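Local coordinates for NADP-dependent alcohol dehydrogenase 6 (PDB 1PIW), which reduces a broad range of aromatic and aliphatic aldehydes to alcohols with NADPH, as a zinc-containing medium-chain alcohol dehydrogenase that works as a homodimer, at residues I40-V45 and R348-G353; W18-K23 and G332-F337; S155-P160 and D318-V323; V91-Q96 and V118-Q123. One frame throughout, in Å; residues are numbered along the deposited sequence.

Contact 1 of 4, residues I40-V45 and R348-G353; sequences IEACGV and RFTLVG. With NAP (NADP nicotinamide-adenine-dinucleotide phosphate), chain E.
Leu351 N donates a bent hydrogen bond to Cys43 O at 2.7 Å, and Thr350 CA offers the same oxygen a C-H...O contact, with Thr350 CG2 lying nearby at 3.4 Å from Cys43 O. Cys43 N returns a straighter bond to Leu351 O (3.0 Å, 160°), arriving in the carbonyl plane and completing an antiparallel hydrogen-bonded pair. Val45 N also donates to Phe349 O at 3.0 Å, though it stands above that carbonyl plane. The two strands belong to the mixed sheet of the GroES-like catalytic domain; Glu41 and Ala42 both face Val71 as a classic beta bulge, where the chain turns a corner before running alongside 348-352. Cys43, Val45, Phe349 and Leu351 share one face of the sheet. With CG1 of Val45 anti to the backbone N (chi1 -178°), CG2 is left beside that N, where it packs on Phe349 CB at 3.6 Å and meets Leu351 CG from across. Met340 and Val333 of the helix 330-342 cover this hydrophobic cluster. At the cofactor end Arg348 bends its chain to lay one face of the guanidinium over Val45 O, with NH1 at 3.2 Å but poorly angled for a bond. NH1 forms a salt bridge with Glu69, and NH2 comes within 3.1 Å of NADP O1N. An alanine here would probably leave Glu69 without this ionic partner and the nicotinamide-side phosphate without this neighbouring positive charge.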
# COMPACT_ATOMS: atom_id res chain seq x y z
N ILE A 40 -11.29 -37.54 2.94
CA ILE A 40 -10.89 -36.69 4.04
C ILE A 40 -10.71 -37.41 5.35
O ILE A 40 -11.30 -38.45 5.60
CB ILE A 40 -11.90 -35.55 4.23
CG1 ILE A 40 -12.25 -34.94 2.87
CG2 ILE A 40 -11.31 -34.48 5.12
CD1 ILE A 40 -13.33 -33.87 2.93
N GLU A 41 -9.87 -36.84 6.20
CA GLU A 41 -9.60 -37.41 7.51
C GLU A 41 -9.58 -36.29 8.56
O GLU A 41 -9.61 -36.55 9.77
CB GLU A 41 -8.26 -38.15 7.49
CG GLU A 41 -7.06 -37.25 7.23
CD GLU A 41 -5.75 -38.02 7.21
OE1 GLU A 41 -5.52 -38.78 6.24
OE2 GLU A 41 -4.97 -37.88 8.16
N ALA A 42 -9.53 -35.05 8.08
CA ALA A 42 -9.53 -33.87 8.95
C ALA A 42 -9.78 -32.62 8.13
O ALA A 42 -9.32 -32.50 7.00
CB ALA A 42 -8.21 -33.75 9.68
N CYS A 43 -10.54 -31.68 8.69
CA CYS A 43 -10.82 -30.42 8.01
C CYS A 43 -10.90 -29.29 9.02
O CYS A 43 -11.45 -29.45 10.11
CB CYS A 43 -12.13 -30.48 7.23
SG CYS A 43 -12.46 -28.95 6.33
N GLY A 44 -10.37 -28.14 8.65
CA GLY A 44 -10.39 -27.01 9.55
C GLY A 44 -11.58 -26.09 9.37
O GLY A 44 -11.99 -25.76 8.25
N VAL A 45 -12.15 -25.69 10.51
CA VAL A 45 -13.28 -24.77 10.53
C VAL A 45 -12.69 -23.36 10.41
O VAL A 45 -12.03 -22.87 11.31
CB VAL A 45 -14.08 -24.90 11.84
CG1 VAL A 45 -15.28 -23.97 11.80
CG2 VAL A 45 -14.54 -26.33 12.03
N ARG A 348 -8.48 -22.55 16.89
CA ARG A 348 -8.89 -23.33 15.73
C ARG A 348 -9.60 -24.62 16.00
O ARG A 348 -9.21 -25.41 16.86
CB ARG A 348 -7.70 -23.65 14.81
CG ARG A 348 -7.52 -22.69 13.66
CD ARG A 348 -8.59 -22.81 12.59
NE ARG A 348 -8.83 -21.48 12.02
CZ ARG A 348 -9.14 -21.24 10.75
NH1 ARG A 348 -9.27 -22.23 9.89
NH2 ARG A 348 -9.33 -19.99 10.35
N PHE A 349 -10.66 -24.84 15.23
CA PHE A 349 -11.45 -26.06 15.31
C PHE A 349 -11.01 -26.92 14.13
O PHE A 349 -10.78 -26.41 13.03
CB PHE A 349 -12.94 -25.75 15.16
CG PHE A 349 -13.63 -25.35 16.42
CD1 PHE A 349 -14.68 -24.43 16.38
CD2 PHE A 349 -13.23 -25.87 17.65
CE1 PHE A 349 -15.33 -24.03 17.57
CE2 PHE A 349 -13.88 -25.47 18.83
CZ PHE A 349 -14.93 -24.56 18.79
N THR A 350 -10.87 -28.22 14.34
CA THR A 350 -10.55 -29.12 13.25
C THR A 350 -11.45 -30.32 13.38
O THR A 350 -11.32 -31.10 14.31
CB THR A 350 -9.10 -29.61 13.24
OG1 THR A 350 -8.21 -28.50 13.06
CG2 THR A 350 -8.92 -30.58 12.09
N LEU A 351 -12.39 -30.45 12.45
CA LEU A 351 -13.31 -31.58 12.45
C LEU A 351 -12.48 -32.82 12.17
O LEU A 351 -11.65 -32.83 11.26
CB LEU A 351 -14.37 -31.39 11.36
CG LEU A 351 -15.16 -30.08 11.48
CD1 LEU A 351 -16.07 -29.88 10.30
CD2 LEU A 351 -15.94 -30.09 12.77
N VAL A 352 -12.70 -33.86 12.97
CA VAL A 352 -11.97 -35.11 12.83
C VAL A 352 -12.92 -36.30 12.92
O VAL A 352 -14.13 -36.12 12.82
CB VAL A 352 -10.89 -35.23 13.94
CG1 VAL A 352 -9.79 -34.23 13.70
CG2 VAL A 352 -11.51 -34.97 15.28
N GLY A 353 -12.40 -37.50 13.11
CA GLY A 353 -13.26 -38.66 13.20
C GLY A 353 -14.18 -38.76 12.00
O GLY A 353 -15.39 -38.94 12.15
PA NAP E . -11.94 -16.19 13.60
O1A NAP E . -13.17 -15.99 12.93
O2A NAP E . -11.54 -17.41 14.44
O5B NAP E . -11.68 -14.91 14.52
C5B NAP E . -11.71 -13.59 13.91
C4B NAP E . -11.00 -12.76 15.00
O4B NAP E . -10.92 -11.34 14.51
C3B NAP E . -11.73 -12.62 16.36
O3B NAP E . -11.26 -13.66 17.23
C2B NAP E . -11.38 -11.21 16.80
O2B NAP E . -10.11 -11.09 17.42
C1B NAP E . -11.42 -10.40 15.47
N9A NAP E . -12.79 -9.85 15.25
C8A NAP E . -14.04 -10.44 15.12
N7A NAP E . -15.03 -9.58 14.94
C5A NAP E . -14.40 -8.34 14.95
C6A NAP E . -14.94 -7.04 14.80
N6A NAP E . -16.23 -6.71 14.62
N1A NAP E . -14.05 -5.96 14.86
C2A NAP E . -12.67 -6.18 15.05
N3A NAP E . -12.11 -7.44 15.19
C4A NAP E . -13.01 -8.50 15.14
O3 NAP E . -10.74 -16.04 12.60
PN NAP E . -10.54 -16.33 11.08
O1N NAP E . -11.19 -17.59 10.69
O2N NAP E . -9.09 -16.24 10.87
O5D NAP E . -11.31 -15.14 10.41
C5D NAP E . -11.69 -15.29 9.05
C4D NAP E . -11.60 -13.97 8.38
O4D NAP E . -10.50 -14.05 7.45
C3D NAP E . -12.86 -13.65 7.55
O3D NAP E . -13.24 -12.26 7.63
C2D NAP E . -12.47 -14.09 6.16
O2D NAP E . -13.17 -13.42 5.14
C1D NAP E . -11.01 -13.80 6.09
P2B NAP E . -9.82 -10.13 18.67
O1X NAP E . -9.57 -8.76 18.09
O2X NAP E . -11.09 -10.24 19.43
O3X NAP E . -8.59 -10.70 19.32

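Contact 2 of 4, residues W18-K23 and G332-F337; sequences WKNPKK and GVHEAF
Phe337 reaches from its helix to Trp18, beginning at CB, which lies 3.5 Å from Trp18 CZ3. CG anti to the carbonyl carbon (chi1 -76°) carries the ring on past the indole, CG still close to CZ3. CD1 meets both Trp18 CE3 and the backbone oxygen Trp18 O, the latter at the ring edge and 3.3 Å away. Farther out, CE1 touches Pro21 CG at 3.5 Å. The two aromatic planes are inclined by 34°, and Val333 CG1 covers one face of the phenyl ring while also approaching Pro21 CG. The polar link is made one helical turn back: His334 ND1 donates to Lys19 O at 2.6 Å in a slightly bent bond, the oxygen lying near the imidazole plane. The amide of Asn20 runs beside this ring, the two planes only 16° apart. A leucine in place of His334 would probably leave Lys19 O without this donor and remove the polar tie between the loop and the helix. Lys19 itself lays CG over the centre of the Trp18 ring and carries NZ on to salt bridges with Glu341 and Glu338. The segment 18-21, leading into strand 22-26, thus lies across helix 330-342, with Ile50 of helix 47-53 touching both Trp18 and Phe337, and Ile12 of strand 7-12 touching Pro21 and Phe337.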
# COMPACT_ATOMS: atom_id res chain seq x y z
N TRP A 18 -28.53 -22.02 9.35
CA TRP A 18 -27.12 -22.28 9.09
C TRP A 18 -26.39 -23.01 10.19
O TRP A 18 -25.42 -23.71 9.92
CB TRP A 18 -26.37 -21.00 8.75
CG TRP A 18 -26.08 -20.09 9.91
CD1 TRP A 18 -26.89 -19.12 10.41
CD2 TRP A 18 -24.87 -20.06 10.70
NE1 TRP A 18 -26.27 -18.48 11.46
CE2 TRP A 18 -25.03 -19.03 11.65
CE3 TRP A 18 -23.68 -20.79 10.69
CZ2 TRP A 18 -24.05 -18.72 12.59
CZ3 TRP A 18 -22.70 -20.47 11.62
CH2 TRP A 18 -22.90 -19.45 12.56
N LYS A 19 -26.85 -22.86 11.43
CA LYS A 19 -26.19 -23.54 12.54
C LYS A 19 -26.58 -25.00 12.68
O LYS A 19 -26.14 -25.66 13.62
CB LYS A 19 -26.47 -22.84 13.86
CG LYS A 19 -25.87 -21.47 13.99
CD LYS A 19 -26.17 -20.94 15.38
CE LYS A 19 -25.80 -19.49 15.51
NZ LYS A 19 -26.19 -19.00 16.85
N ASN A 20 -27.40 -25.52 11.77
CA ASN A 20 -27.80 -26.92 11.86
C ASN A 20 -27.69 -27.68 10.55
O ASN A 20 -28.69 -28.17 10.02
CB ASN A 20 -29.22 -27.06 12.41
CG ASN A 20 -29.30 -26.70 13.87
OD1 ASN A 20 -29.81 -25.64 14.23
ND2 ASN A 20 -28.79 -27.57 14.73
N PRO A 21 -26.47 -27.78 10.01
CA PRO A 21 -26.22 -28.49 8.75
C PRO A 21 -26.69 -29.93 8.89
O PRO A 21 -26.61 -30.52 9.97
CB PRO A 21 -24.71 -28.39 8.60
CG PRO A 21 -24.39 -27.10 9.26
CD PRO A 21 -25.24 -27.15 10.50
N LYS A 22 -27.18 -30.50 7.80
CA LYS A 22 -27.68 -31.87 7.83
C LYS A 22 -26.89 -32.80 6.93
O LYS A 22 -26.48 -32.41 5.84
CB LYS A 22 -29.15 -31.90 7.43
CG LYS A 22 -30.05 -31.02 8.29
CD LYS A 22 -29.93 -31.42 9.75
CE LYS A 22 -30.91 -30.67 10.61
NZ LYS A 22 -30.89 -31.24 11.98
N LYS A 23 -26.68 -34.02 7.40
CA LYS A 23 -25.96 -35.01 6.62
C LYS A 23 -26.69 -35.18 5.28
O LYS A 23 -27.91 -35.34 5.22
CB LYS A 23 -25.88 -36.33 7.38
CG LYS A 23 -25.20 -37.43 6.59
CD LYS A 23 -24.04 -38.06 7.33
CE LYS A 23 -24.49 -39.16 8.27
NZ LYS A 23 -23.31 -39.88 8.83
N GLY A 332 -21.32 -32.12 15.75
CA GLY A 332 -20.03 -31.46 15.83
C GLY A 332 -19.96 -30.13 15.10
O GLY A 332 -19.47 -29.12 15.63
N VAL A 333 -20.44 -30.12 13.86
CA VAL A 333 -20.42 -28.92 13.06
C VAL A 333 -21.33 -27.90 13.69
O VAL A 333 -21.12 -26.70 13.52
CB VAL A 333 -20.87 -29.21 11.61
CG1 VAL A 333 -20.84 -27.93 10.79
CG2 VAL A 333 -19.96 -30.24 10.98
N HIS A 334 -22.34 -28.36 14.42
CA HIS A 334 -23.26 -27.44 15.09
C HIS A 334 -22.50 -26.68 16.15
O HIS A 334 -22.53 -25.44 16.20
CB HIS A 334 -24.41 -28.19 15.77
CG HIS A 334 -25.27 -27.31 16.62
ND1 HIS A 334 -26.16 -26.40 16.09
CD2 HIS A 334 -25.31 -27.13 17.96
CE1 HIS A 334 -26.72 -25.70 17.07
NE2 HIS A 334 -26.22 -26.13 18.22
N GLU A 335 -21.81 -27.44 17.00
CA GLU A 335 -21.02 -26.89 18.09
C GLU A 335 -19.91 -26.01 17.54
O GLU A 335 -19.59 -24.96 18.09
CB GLU A 335 -20.40 -28.00 18.94
CG GLU A 335 -19.48 -27.45 20.02
CD GLU A 335 -18.94 -28.51 20.97
OE1 GLU A 335 -18.08 -28.17 21.80
OE2 GLU A 335 -19.39 -29.68 20.88
N ALA A 336 -19.32 -26.46 16.44
CA ALA A 336 -18.26 -25.70 15.81
C ALA A 336 -18.83 -24.36 15.37
O ALA A 336 -18.30 -23.32 15.74
CB ALA A 336 -17.72 -26.46 14.62
N PHE A 337 -19.92 -24.38 14.61
CA PHE A 337 -20.53 -23.15 14.13
C PHE A 337 -21.01 -22.28 15.27
O PHE A 337 -20.79 -21.06 15.26
CB PHE A 337 -21.72 -23.44 13.23
CG PHE A 337 -21.34 -23.87 11.85
CD1 PHE A 337 -22.34 -24.17 10.91
CD2 PHE A 337 -20.01 -24.01 11.48
CE1 PHE A 337 -22.01 -24.59 9.63
CE2 PHE A 337 -19.67 -24.43 10.20
CZ PHE A 337 -20.67 -24.72 9.27

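Contact 3 of 4, residues S155-P160 and D318-V323; sequences SHLAAP and DIKIWV
Pro160 and Ile321 make the closest apolar contact between the two segments, Pro160 CB lying 3.6 Å from Ile321 CD1. Ile321 holds CG1 between its backbone N and carbonyl carbon (chi1 58°), and from there the extended CD1 also reaches CG of the proline. Pro160 CG in turn touches Val323 CG2 at 4.0 Å, so the pyrrolidine ring bridges the two branched residues. Leu157 divides its methyls: CD2 touches Lys320 CG at 4.0 Å and CD1 reaches toward Val323 CB, while CD1 also covers one face of the neighbouring His156 ring. The contact joins the short helix 155-158 of the catalytic domain to the loop that runs from helix 304-316 of the Rossmann-type coenzyme domain into strand 323-327; Met194 of helix 190-202 touches both Pro160 and Ile321 from the coenzyme-domain side. A second kind of contact sets methyl groups against backbone oxygens. Val323 CG2 sits 3.5 Å from His156 O, the oxygen that accepts a hydrogen bond from Thr350 OG1, and Ile321 CD1 comes to 3.7 Å from Leu157 O. Within the helical turn, Ser155 O accepts from both Ala158 N and Ala159 N.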
# COMPACT_ATOMS: atom_id res chain seq x y z
N SER A 155 -2.15 -34.44 11.51
CA SER A 155 -3.23 -33.95 10.65
C SER A 155 -4.08 -32.82 11.23
O SER A 155 -4.35 -31.84 10.54
CB SER A 155 -4.14 -35.10 10.25
OG SER A 155 -3.49 -35.91 9.30
N HIS A 156 -4.48 -32.94 12.49
CA HIS A 156 -5.31 -31.91 13.10
C HIS A 156 -4.58 -30.58 13.29
O HIS A 156 -5.20 -29.55 13.59
CB HIS A 156 -5.89 -32.40 14.43
CG HIS A 156 -4.91 -32.42 15.56
ND1 HIS A 156 -3.73 -33.14 15.52
CD2 HIS A 156 -4.94 -31.83 16.78
CE1 HIS A 156 -3.08 -32.98 16.66
NE2 HIS A 156 -3.80 -32.19 17.44
N LEU A 157 -3.27 -30.60 13.09
CA LEU A 157 -2.44 -29.39 13.22
C LEU A 157 -1.96 -28.92 11.85
O LEU A 157 -1.43 -27.81 11.71
CB LEU A 157 -1.23 -29.67 14.12
CG LEU A 157 -1.37 -29.34 15.61
CD1 LEU A 157 -2.73 -29.73 16.12
CD2 LEU A 157 -0.30 -30.07 16.37
N ALA A 158 -2.13 -29.76 10.84
CA ALA A 158 -1.71 -29.41 9.50
C ALA A 158 -2.85 -28.71 8.78
O ALA A 158 -2.65 -27.67 8.14
CB ALA A 158 -1.33 -30.67 8.74
N ALA A 159 -4.05 -29.27 8.92
CA ALA A 159 -5.24 -28.75 8.27
C ALA A 159 -5.43 -27.24 8.25
O ALA A 159 -5.46 -26.64 7.19
CB ALA A 159 -6.46 -29.42 8.86
N PRO A 160 -5.53 -26.60 9.41
CA PRO A 160 -5.72 -25.15 9.46
C PRO A 160 -4.74 -24.34 8.62
O PRO A 160 -5.09 -23.29 8.09
CB PRO A 160 -5.60 -24.84 10.94
CG PRO A 160 -6.18 -26.07 11.57
CD PRO A 160 -5.52 -27.16 10.77
N ASP A 318 9.18 -27.02 13.59
CA ASP A 318 8.15 -27.71 14.35
C ASP A 318 7.09 -26.82 15.01
O ASP A 318 7.08 -26.68 16.24
CB ASP A 318 8.81 -28.58 15.40
CG ASP A 318 7.88 -29.63 15.95
OD1 ASP A 318 7.46 -30.52 15.16
OD2 ASP A 318 7.56 -29.57 17.16
N ILE A 319 6.20 -26.25 14.21
CA ILE A 319 5.16 -25.37 14.74
C ILE A 319 3.94 -26.16 15.19
O ILE A 319 3.47 -27.05 14.50
CB ILE A 319 4.69 -24.34 13.69
CG1 ILE A 319 5.89 -23.74 12.96
CG2 ILE A 319 3.92 -23.23 14.38
CD1 ILE A 319 6.80 -22.96 13.85
N LYS A 320 3.44 -25.81 16.37
CA LYS A 320 2.26 -26.46 16.93
C LYS A 320 1.21 -25.37 17.20
O LYS A 320 1.30 -24.63 18.18
CB LYS A 320 2.67 -27.20 18.22
CG LYS A 320 1.52 -27.71 19.11
CD LYS A 320 1.09 -26.65 20.16
CE LYS A 320 0.01 -27.16 21.14
NZ LYS A 320 -0.48 -26.07 22.05
N ILE A 321 0.23 -25.26 16.31
CA ILE A 321 -0.81 -24.25 16.47
C ILE A 321 -1.86 -24.67 17.47
O ILE A 321 -1.93 -25.83 17.88
CB ILE A 321 -1.53 -23.93 15.16
CG1 ILE A 321 -2.15 -25.20 14.59
CG2 ILE A 321 -0.57 -23.31 14.18
CD1 ILE A 321 -3.03 -24.97 13.39
N TRP A 322 -2.70 -23.71 17.86
CA TRP A 322 -3.74 -23.97 18.83
C TRP A 322 -5.05 -24.44 18.18
O TRP A 322 -5.79 -23.65 17.60
CB TRP A 322 -3.97 -22.71 19.66
CG TRP A 322 -2.79 -22.29 20.49
CD1 TRP A 322 -1.48 -22.41 20.17
CD2 TRP A 322 -2.83 -21.58 21.74
NE1 TRP A 322 -0.69 -21.81 21.12
CE2 TRP A 322 -1.50 -21.30 22.10
CE3 TRP A 322 -3.87 -21.16 22.59
CZ2 TRP A 322 -1.16 -20.60 23.27
CZ3 TRP A 322 -3.54 -20.46 23.75
CH2 TRP A 322 -2.19 -20.19 24.08
N VAL A 323 -5.31 -25.74 18.30
CA VAL A 323 -6.50 -26.37 17.74
C VAL A 323 -7.30 -27.17 18.77
O VAL A 323 -6.75 -27.75 19.70
CB VAL A 323 -6.10 -27.33 16.60
CG1 VAL A 323 -7.30 -28.12 16.13
CG2 VAL A 323 -5.53 -26.56 15.46

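Contact 4 of 4, residues V91-Q96 and V118-Q123; sequences VGVGAQ and VTTYSQ
Gln96 and Thr119 form an antiparallel non-hydrogen-bonded pair with CA atoms 4.6 Å apart, and next to it Thr120 N donates to Ala95 O at 2.7 Å and 160°. This is the edge of the two-stranded sheet 96-98/118-119, which flanks the cysteine-rich lobe whose Cys100, Cys103, Cys106 and Cys114 bind the second zinc. Thr120 carries most of the side-chain contact. Its OG1, anti to the carbonyl carbon (chi1 -67°), turns to the two successive carbonyls Gly94 O and Ala95 O, with Ala95 O at 2.7 Å. Ala95 O is therefore approached by the amide and the hydroxyl of one residue, and Thr119 CA adds a C-H...O contact at 3.6 Å. Gln96 points away from the pair, yet its CG passes 3.7 Å from Val118 O before NE2 goes on to hydrogen bonds with Phe98 O and Glu111 O inside the lobe. Beyond Thr120 the chain turns toward the catalytic zinc, where the Tyr121 ring meets that of the zinc ligand His68. The turn itself is tied by Gln123, whose OE1 takes the amide hydrogen of Thr119 N at 2.9 Å, the donor standing 60° out of the side-chain amide plane.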
# COMPACT_ATOMS: atom_id res chain seq x y z
N VAL A 91 -2.35 -36.01 1.70
CA VAL A 91 -2.26 -34.69 1.09
C VAL A 91 -3.18 -33.67 1.77
O VAL A 91 -3.89 -33.97 2.74
CB VAL A 91 -2.63 -34.79 -0.40
CG1 VAL A 91 -1.72 -35.81 -1.09
CG2 VAL A 91 -4.09 -35.24 -0.55
N GLY A 92 -3.15 -32.44 1.25
CA GLY A 92 -3.99 -31.40 1.79
C GLY A 92 -4.51 -30.49 0.69
O GLY A 92 -3.86 -30.32 -0.34
N VAL A 93 -5.71 -29.93 0.91
CA VAL A 93 -6.34 -29.00 -0.04
C VAL A 93 -6.85 -27.81 0.77
O VAL A 93 -7.47 -27.98 1.82
CB VAL A 93 -7.53 -29.65 -0.81
CG1 VAL A 93 -8.20 -28.61 -1.70
CG2 VAL A 93 -7.03 -30.82 -1.64
N GLY A 94 -6.57 -26.61 0.29
CA GLY A 94 -7.00 -25.43 1.01
C GLY A 94 -8.19 -24.73 0.39
O GLY A 94 -9.11 -25.36 -0.12
N ALA A 95 -8.15 -23.40 0.43
CA ALA A 95 -9.25 -22.61 -0.10
C ALA A 95 -9.36 -22.57 -1.60
O ALA A 95 -10.46 -22.65 -2.10
CB ALA A 95 -9.18 -21.20 0.45
N GLN A 96 -8.26 -22.42 -2.33
CA GLN A 96 -8.38 -22.40 -3.79
C GLN A 96 -8.47 -23.84 -4.30
O GLN A 96 -7.93 -24.76 -3.68
CB GLN A 96 -7.21 -21.67 -4.47
CG GLN A 96 -7.57 -21.25 -5.89
CD GLN A 96 -6.51 -20.40 -6.55
OE1 GLN A 96 -5.83 -19.62 -5.90
NE2 GLN A 96 -6.38 -20.54 -7.86
N VAL A 118 -11.14 -20.21 -8.64
CA VAL A 118 -12.29 -20.95 -8.12
C VAL A 118 -12.09 -21.43 -6.68
O VAL A 118 -11.16 -22.17 -6.37
CB VAL A 118 -12.62 -22.18 -8.97
CG1 VAL A 118 -13.92 -22.78 -8.50
CG2 VAL A 118 -12.72 -21.79 -10.41
N THR A 119 -12.99 -21.02 -5.80
CA THR A 119 -12.86 -21.40 -4.42
C THR A 119 -13.43 -22.79 -4.15
O THR A 119 -14.36 -23.24 -4.82
CB THR A 119 -13.52 -20.35 -3.53
OG1 THR A 119 -13.51 -20.79 -2.16
CG2 THR A 119 -14.95 -20.10 -3.99
N THR A 120 -12.83 -23.46 -3.17
CA THR A 120 -13.19 -24.82 -2.76
C THR A 120 -14.67 -25.14 -2.68
O THR A 120 -15.06 -26.25 -3.04
CB THR A 120 -12.54 -25.14 -1.41
OG1 THR A 120 -11.12 -25.20 -1.59
CG2 THR A 120 -13.06 -26.46 -0.86
N TYR A 121 -15.47 -24.21 -2.18
CA TYR A 121 -16.92 -24.42 -2.09
C TYR A 121 -17.69 -23.15 -2.40
O TYR A 121 -17.16 -22.04 -2.31
CB TYR A 121 -17.31 -24.92 -0.69
CG TYR A 121 -16.88 -24.03 0.47
CD1 TYR A 121 -15.78 -24.37 1.26
CD2 TYR A 121 -17.55 -22.85 0.76
CE1 TYR A 121 -15.36 -23.56 2.32
CE2 TYR A 121 -17.15 -22.03 1.82
CZ TYR A 121 -16.05 -22.39 2.59
OH TYR A 121 -15.63 -21.57 3.61
N SER A 122 -18.95 -23.31 -2.79
CA SER A 122 -19.82 -22.18 -3.09
C SER A 122 -19.55 -21.39 -4.34
O SER A 122 -19.93 -20.22 -4.41
CB SER A 122 -19.83 -21.20 -1.92
OG SER A 122 -20.48 -21.77 -0.80
N GLN A 123 -18.88 -22.00 -5.31
CA GLN A 123 -18.59 -21.32 -6.57
C GLN A 123 -18.84 -22.29 -7.69
O GLN A 123 -18.56 -23.49 -7.57
CB GLN A 123 -17.14 -20.82 -6.65
CG GLN A 123 -16.91 -19.82 -7.80
CD GLN A 123 -15.50 -19.22 -7.84
OE1 GLN A 123 -14.87 -19.00 -6.82
NE2 GLN A 123 -15.02 -18.93 -9.04

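Contacts 1 and 3 adjoin, their centres about 11 Å apart: Glu41 OE2 probably hydrogen-bonds Ser155 OG at 2.7 Å, and Arg348 CB lies 3.4 Å from Trp322 O. Contact 2 covers the other face of the contact 1 strands, about 13 Å away between centres, with Leu351 CD1 at 4.0 Å from Val333 CG2. Contact 4 touches none of the others, but strand 90-93 belongs to the same sheet as contact 1. Contacts 1 and 4 both approach the catalytic zinc, the Arg348 side chain to about 6 Å and that of Ala95 to about 5 Å. Pro160 of contact 3 is about 9 Å from both zinc and NADP, while Trp18 of contact 2 stays about 10 Å from the cofactor.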